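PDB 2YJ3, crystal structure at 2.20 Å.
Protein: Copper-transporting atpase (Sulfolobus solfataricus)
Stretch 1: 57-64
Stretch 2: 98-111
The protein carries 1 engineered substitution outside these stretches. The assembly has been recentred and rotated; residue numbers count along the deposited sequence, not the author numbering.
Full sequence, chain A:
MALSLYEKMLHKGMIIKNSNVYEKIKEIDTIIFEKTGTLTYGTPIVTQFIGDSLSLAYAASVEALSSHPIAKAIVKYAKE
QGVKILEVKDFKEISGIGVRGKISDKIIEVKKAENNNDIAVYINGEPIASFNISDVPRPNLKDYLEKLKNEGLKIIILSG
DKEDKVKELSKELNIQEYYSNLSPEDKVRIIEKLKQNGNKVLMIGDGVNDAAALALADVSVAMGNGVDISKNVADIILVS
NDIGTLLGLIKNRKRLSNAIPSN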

ATOM      1  N   ALA A  57       3.476  -9.979 -23.272  1.00 25.74           N
ATOM      2  CA  ALA A  57       4.095  -8.808 -23.890  1.00 22.19           C
ATOM      3  C   ALA A  57       3.058  -7.724 -24.156  1.00 31.85           C
ATOM      4  O   ALA A  57       3.369  -6.541 -24.083  1.00 26.81           O
ATOM      5  N   TYR A  58       1.837  -8.133 -24.499  1.00 30.30           N
ATOM      6  CA  TYR A  58       0.770  -7.186 -24.764  1.00 31.88           C
ATOM      7  C   TYR A  58       0.389  -6.458 -23.485  1.00 24.47           C
ATOM      8  O   TYR A  58       0.319  -5.243 -23.451  1.00 30.11           O
ATOM      9  N   ALA A  59       0.146  -7.208 -22.423  1.00 25.33           N
ATOM     10  CA  ALA A  59      -0.230  -6.607 -21.150  1.00 27.60           C
ATOM     11  C   ALA A  59       0.846  -5.626 -20.645  1.00 29.41           C
ATOM     12  O   ALA A  59       0.538  -4.532 -20.216  1.00 30.58           O
ATOM     13  N   ALA A  60       2.105  -6.044 -20.678  1.00 29.71           N
ATOM     14  CA  ALA A  60       3.207  -5.221 -20.188  1.00 25.88           C
ATOM     15  C   ALA A  60       3.355  -3.963 -21.022  1.00 24.70           C
ATOM     16  O   ALA A  60       3.658  -2.875 -20.501  1.00 31.60           O
ATOM     17  N   SER A  61       3.158  -4.115 -22.330  1.00 31.38           N
ATOM     18  CA  SER A  61       3.266  -2.995 -23.250  1.00 38.57           C
ATOM     19  C   SER A  61       2.220  -1.931 -22.920  1.00 43.01           C
ATOM     20  O   SER A  61       2.509  -0.744 -22.969  1.00 37.33           O
ATOM     21  N   VAL A  62       1.002  -2.342 -22.578  1.00 36.56           N
ATOM     22  CA  VAL A  62       0.008  -1.351 -22.177  1.00 40.41           C
ATOM     23  C   VAL A  62       0.306  -0.817 -20.769  1.00 35.34           C
ATOM     24  O   VAL A  62       0.205   0.381 -20.509  1.00 31.75           O
ATOM     25  N   GLU A  63       0.678  -1.707 -19.858  1.00 32.82           N
ATOM     26  CA  GLU A  63       0.947  -1.287 -18.486  1.00 34.77           C
ATOM     27  C   GLU A  63       2.140  -0.329 -18.392  1.00 34.39           C
ATOM     28  O   GLU A  63       2.273   0.416 -17.412  1.00 32.96           O
ATOM     29  N   ALA A  64       3.002  -0.340 -19.409  1.00 29.00           N
ATOM     30  CA  ALA A  64       4.186   0.524 -19.395  1.00 32.11           C
ATOM     31  C   ALA A  64       3.847   2.004 -19.479  1.00 30.77           C
ATOM     32  O   ALA A  64       4.719   2.857 -19.345  1.00 39.03           O
ATOM     33  N   GLY A  98      -8.053  -0.219 -14.221  1.00 55.18           N
ATOM     34  CA  GLY A  98      -7.701  -0.799 -15.503  1.00 47.99           C
ATOM     35  C   GLY A  98      -7.071   0.091 -16.551  1.00 41.80           C
ATOM     36  O   GLY A  98      -7.144   1.318 -16.503  1.00 40.54           O
ATOM     37  N   VAL A  99      -6.460  -0.546 -17.538  1.00 33.98           N
ATOM     38  CA  VAL A  99      -5.792   0.188 -18.595  1.00 34.18           C
ATOM     39  C   VAL A  99      -6.182  -0.403 -19.948  1.00 37.33           C
ATOM     40  O   VAL A  99      -6.644  -1.542 -20.016  1.00 36.06           O
ATOM     41  N   ARG A 100      -6.020   0.362 -21.024  1.00 38.22           N
ATOM     42  CA  ARG A 100      -6.413  -0.122 -22.349  1.00 31.80           C
ATOM     43  C   ARG A 100      -5.556   0.489 -23.441  1.00 36.99           C
ATOM     44  O   ARG A 100      -5.050   1.599 -23.285  1.00 42.35           O
ATOM     45  N   GLY A 101      -5.410  -0.218 -24.559  1.00 39.04           N
ATOM     46  CA  GLY A 101      -4.611   0.279 -25.667  1.00 37.46           C
ATOM     47  C   GLY A 101      -4.673  -0.615 -26.890  1.00 39.07           C
ATOM     48  O   GLY A 101      -5.135  -1.749 -26.823  1.00 34.10           O
ATOM     49  N   LYS A 102      -4.179  -0.109 -28.012  1.00 39.36           N
ATOM     50  CA  LYS A 102      -4.172  -0.879 -29.247  1.00 44.12           C
ATOM     51  C   LYS A 102      -2.759  -1.251 -29.681  1.00 44.99           C
ATOM     52  O   LYS A 102      -1.864  -0.409 -29.713  1.00 43.48           O
ATOM     53  N   ILE A 103      -2.575  -2.523 -30.010  1.00 42.49           N
ATOM     54  CA  ILE A 103      -1.293  -3.033 -30.472  1.00 40.95           C
ATOM     55  C   ILE A 103      -1.588  -3.993 -31.608  1.00 45.47           C
ATOM     56  O   ILE A 103      -2.510  -4.815 -31.506  1.00 43.42           O
ATOM     57  N   SER A 104      -0.808  -3.891 -32.680  1.00 41.50           N
ATOM     58  CA  SER A 104      -0.969  -4.745 -33.855  1.00 48.61           C
ATOM     59  C   SER A 104      -2.431  -4.949 -34.250  1.00 51.90           C
ATOM     60  O   SER A 104      -2.886  -6.086 -34.409  1.00 51.72           O
ATOM     61  N   ASP A 105      -3.152  -3.842 -34.403  1.00 55.42           N
ATOM     62  CA  ASP A 105      -4.568  -3.856 -34.806  1.00 63.67           C
ATOM     63  C   ASP A 105      -5.495  -4.505 -33.784  1.00 52.81           C
ATOM     64  O   ASP A 105      -6.681  -4.667 -34.049  1.00 50.23           O
ATOM     65  N   LYS A 106      -4.946  -4.900 -32.640  1.00 48.02           N
ATOM     66  CA  LYS A 106      -5.716  -5.576 -31.595  1.00 47.74           C
ATOM     67  C   LYS A 106      -5.939  -4.680 -30.374  1.00 45.59           C
ATOM     68  O   LYS A 106      -5.044  -3.934 -29.960  1.00 49.56           O
ATOM     69  N   ILE A 107      -7.117  -4.784 -29.775  1.00 40.58           N
ATOM     70  CA  ILE A 107      -7.416  -4.004 -28.583  1.00 38.23           C
ATOM     71  C   ILE A 107      -7.092  -4.793 -27.323  1.00 34.42           C
ATOM     72  O   ILE A 107      -7.656  -5.857 -27.072  1.00 31.35           O
ATOM     73  N   ILE A 108      -6.197  -4.249 -26.515  1.00 29.60           N
ATOM     74  CA  ILE A 108      -5.780  -4.927 -25.295  1.00 28.04           C
ATOM     75  C   ILE A 108      -6.237  -4.178 -24.059  1.00 29.77           C
ATOM     76  O   ILE A 108      -6.092  -2.965 -23.974  1.00 31.30           O
ATOM     77  N   GLU A 109      -6.793  -4.909 -23.104  1.00 30.51           N
ATOM     78  CA  GLU A 109      -7.236  -4.342 -21.838  1.00 30.41           C
ATOM     79  C   GLU A 109      -6.660  -5.134 -20.698  1.00 34.35           C
ATOM     80  O   GLU A 109      -6.689  -6.367 -20.716  1.00 32.94           O
ATOM     81  N   VAL A 110      -6.156  -4.432 -19.693  1.00 31.79           N
ATOM     82  CA  VAL A 110      -5.684  -5.078 -18.474  1.00 28.73           C
ATOM     83  C   VAL A 110      -6.484  -4.501 -17.315  1.00 33.95           C
ATOM     84  O   VAL A 110      -6.442  -3.305 -17.057  1.00 36.42           O
ATOM     85  N   LYS A 111      -7.269  -5.335 -16.646  1.00 39.52           N
ATOM     86  CA  LYS A 111      -8.177  -4.806 -15.634  1.00 44.28           C
ATOM     87  C   LYS A 111      -8.441  -5.757 -14.467  1.00 47.36           C
ATOM     88  O   LYS A 111      -8.331  -6.978 -14.599  1.00 47.65           O
TER

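Residues 57-63 belong to a helix that begins earlier in the chain and lies across a β-hairpin, whose strands 98-103 and 106-111 are joined by a type I' turn from Ile 103 to Lys 106. The helix crosses the two strands at 108° and 76°, and the contact buries 562 Å² in total. In the hairpin, Val 99, Ile 103, Lys 106, Ile 108 and Val 110 point toward the helix, whereas Arg 100, Lys 102, Glu 109 and Lys 111 point away, as expected from strand alternation.

The apolar packing centres on Tyr 58 and Val 62, one helical turn apart. Val 62 adopts the t rotamer, which sends its CG1 to 3.3 Å from CG1 of Val 99 (p) and its CG2 to 3.8 Å from CG2 of Ile 108 (m, p). At Gly 101 the strand comes close to the helix, with CA of Gly 101 6.0 Å from CA of Val 62; a β-carbon here would point toward the helix and sit tightly against CG2 of Val 62. Tyr 58 (m) rests its CB 3.8 Å from CG1 of Ile 108, while CD1 of Ile 108 covers one face of the ring. Ile 103 (m, t) packs beside Tyr 58, with its CG2 3.7 Å from CE1 of the ring; its CD1 also lies 3.9 Å from CD1 of Tyr 58, 3.7 Å from CB of Ser 61 and 4.1 Å from CG2 of Val 62. Beside them, CB of Ala 59 packs 3.9 Å from CG2 of Val 110 (t).

Polar contacts are few. At the ring edge, NZ of Lys 106, whose chi1 of -91° falls between the wells, donates a hydrogen bond to OH of Tyr 58 (3.0 Å), the single hydrogen bond between the stretches. OG of Ser 61 (m) instead turns back to O of Ala 57 (2.6 Å). Glu 63 (m, m) starts sideways, but its carboxylate bends toward the hairpin, placing OE2 3.4 Å from CG1 of Val 110 and OE1 3.6 Å from CG1 of Val 99; these are contacts with methyl groups, and the carboxylate makes no hydrogen bond or salt bridge to the hairpin.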

ATOM      1  CB  ALA A  57       4.778  -9.192 -25.182  1.00 23.68           C
ATOM      2  CB  TYR A  58      -0.453  -7.898 -25.355  1.00 39.92           C
ATOM      3  CG  TYR A  58      -0.345  -8.225 -26.835  1.00 37.22           C
ATOM      4  CD1 TYR A  58       0.656  -7.663 -27.616  1.00 35.69           C
ATOM      5  CD2 TYR A  58      -1.248  -9.097 -27.447  1.00 35.31           C
ATOM      6  CE1 TYR A  58       0.766  -7.959 -28.958  1.00 37.03           C
ATOM      7  CE2 TYR A  58      -1.148  -9.396 -28.799  1.00 35.26           C
ATOM      8  CZ  TYR A  58      -0.144  -8.811 -29.551  1.00 39.13           C
ATOM      9  OH  TYR A  58      -0.028  -9.076 -30.903  1.00 42.63           O
ATOM     10  CB  ALA A  59      -0.461  -7.691 -20.123  1.00 23.03           C
ATOM     11  CB  ALA A  60       4.528  -6.036 -20.209  1.00 26.47           C
ATOM     12  CB  SER A  61       3.134  -3.460 -24.707  1.00 37.09           C
ATOM     13  OG  SER A  61       4.190  -4.330 -25.077  1.00 33.15           O
ATOM     14  CB  VAL A  62      -1.432  -1.906 -22.252  1.00 40.77           C
ATOM     15  CG1 VAL A  62      -2.415  -0.871 -21.744  1.00 40.66           C
ATOM     16  CG2 VAL A  62      -1.765  -2.300 -23.682  1.00 36.87           C
ATOM     17  CB  GLU A  63       1.165  -2.509 -17.586  1.00 31.10           C
ATOM     18  CG  GLU A  63      -0.087  -3.305 -17.310  1.00 39.23           C
ATOM     19  CD  GLU A  63      -1.027  -2.617 -16.326  1.00 43.47           C
ATOM     20  OE1 GLU A  63      -1.044  -1.371 -16.269  1.00 43.74           O
ATOM     21  OE2 GLU A  63      -1.747  -3.327 -15.598  1.00 44.52           O
ATOM     22  CB  ALA A  64       5.161   0.138 -20.515  1.00 33.76           C
ATOM     23  CB  VAL A  99      -4.262   0.183 -18.356  1.00 41.56           C
ATOM     24  CG1 VAL A  99      -3.628  -1.167 -18.732  1.00 42.18           C
ATOM     25  CG2 VAL A  99      -3.627   1.285 -19.086  1.00 48.38           C
ATOM     26  CB  ARG A 100      -7.880   0.196 -22.634  1.00 35.39           C
ATOM     27  CG  ARG A 100      -8.332  -0.323 -23.990  1.00 45.23           C
ATOM     28  CD  ARG A 100      -9.761   0.095 -24.366  1.00 52.81           C
ATOM     29  NE  ARG A 100      -9.862   1.511 -24.704  1.00 62.21           N
ATOM     30  CZ  ARG A 100      -9.395   2.060 -25.825  1.00 68.01           C
ATOM     31  NH1 ARG A 100      -8.775   1.322 -26.738  1.00 55.89           N
ATOM     32  NH2 ARG A 100      -9.543   3.366 -26.031  1.00 76.34           N
ATOM     33  CB  LYS A 102      -4.890  -0.102 -30.356  1.00 49.06           C
ATOM     34  CG  LYS A 102      -4.918  -0.779 -31.727  1.00 51.41           C
ATOM     35  CD  LYS A 102      -5.981  -0.095 -32.610  1.00 60.69           C
ATOM     36  CE  LYS A 102      -5.661  -0.182 -34.102  1.00 61.83           C
ATOM     37  NZ  LYS A 102      -4.469   0.631 -34.487  1.00 53.18           N
ATOM     38  CB  ILE A 103      -0.573  -3.838 -29.364  1.00 38.14           C
ATOM     39  CG1 ILE A 103      -0.432  -3.032 -28.075  1.00 39.21           C
ATOM     40  CG2 ILE A 103       0.778  -4.367 -29.845  1.00 33.76           C
ATOM     41  CD1 ILE A 103       0.213  -3.847 -26.951  1.00 40.70           C
ATOM     42  CB  SER A 104      -0.280  -6.097 -33.642  1.00 52.26           C
ATOM     43  OG  SER A 104       1.135  -5.975 -33.752  1.00 53.22           O
ATOM     44  CB  ASP A 105      -4.757  -4.561 -36.154  1.00 73.72           C
ATOM     45  CG  ASP A 105      -4.030  -3.869 -37.288  1.00 85.96           C
ATOM     46  OD1 ASP A 105      -3.852  -2.628 -37.230  1.00 86.61           O
ATOM     47  OD2 ASP A 105      -3.641  -4.575 -38.243  1.00 92.22           O
ATOM     48  CB  LYS A 106      -5.010  -6.870 -31.164  1.00 48.48           C
ATOM     49  CG  LYS A 106      -5.435  -8.116 -31.935  1.00 55.69           C
ATOM     50  CD  LYS A 106      -4.279  -8.743 -32.697  1.00 56.48           C
ATOM     51  CE  LYS A 106      -3.065  -8.938 -31.801  1.00 58.56           C
ATOM     52  NZ  LYS A 106      -2.556 -10.349 -31.840  1.00 59.90           N
ATOM     53  CB  ILE A 107      -8.898  -3.571 -28.538  1.00 40.19           C
ATOM     54  CG1 ILE A 107      -9.242  -2.700 -29.747  1.00 41.83           C
ATOM     55  CG2 ILE A 107      -9.202  -2.820 -27.245  1.00 42.13           C
ATOM     56  CD1 ILE A 107      -8.365  -1.472 -29.897  1.00 41.53           C
ATOM     57  CB  ILE A 108      -4.243  -5.114 -25.226  1.00 37.08           C
ATOM     58  CG1 ILE A 108      -3.796  -6.236 -26.167  1.00 41.54           C
ATOM     59  CG2 ILE A 108      -3.829  -5.520 -23.813  1.00 34.07           C
ATOM     60  CD1 ILE A 108      -3.614  -5.808 -27.577  1.00 48.59           C
ATOM     61  CB  GLU A 109      -8.754  -4.431 -21.713  1.00 32.26           C
ATOM     62  CG  GLU A 109      -9.508  -3.690 -22.759  1.00 43.83           C
ATOM     63  CD  GLU A 109     -11.011  -3.795 -22.533  1.00 56.92           C
ATOM     64  OE1 GLU A 109     -11.615  -4.808 -22.965  1.00 57.54           O
ATOM     65  OE2 GLU A 109     -11.569  -2.875 -21.895  1.00 56.97           O
ATOM     66  CB  VAL A 110      -4.178  -4.857 -18.265  1.00 28.68           C
ATOM     67  CG1 VAL A 110      -3.682  -5.662 -17.071  1.00 25.59           C
ATOM     68  CG2 VAL A 110      -3.410  -5.227 -19.524  1.00 27.34           C
ATOM     69  CB  LYS A 111      -9.491  -4.320 -16.270  1.00 43.11           C
ATOM     70  CG  LYS A 111     -10.220  -5.320 -17.152  1.00 41.91           C
ATOM     71  CD  LYS A 111     -11.498  -4.675 -17.736  1.00 46.16           C
ATOM     72  CE  LYS A 111     -12.298  -5.658 -18.602  1.00 45.80           C
ATOM     73  NZ  LYS A 111     -13.542  -5.030 -19.178  1.00 54.39           N
TER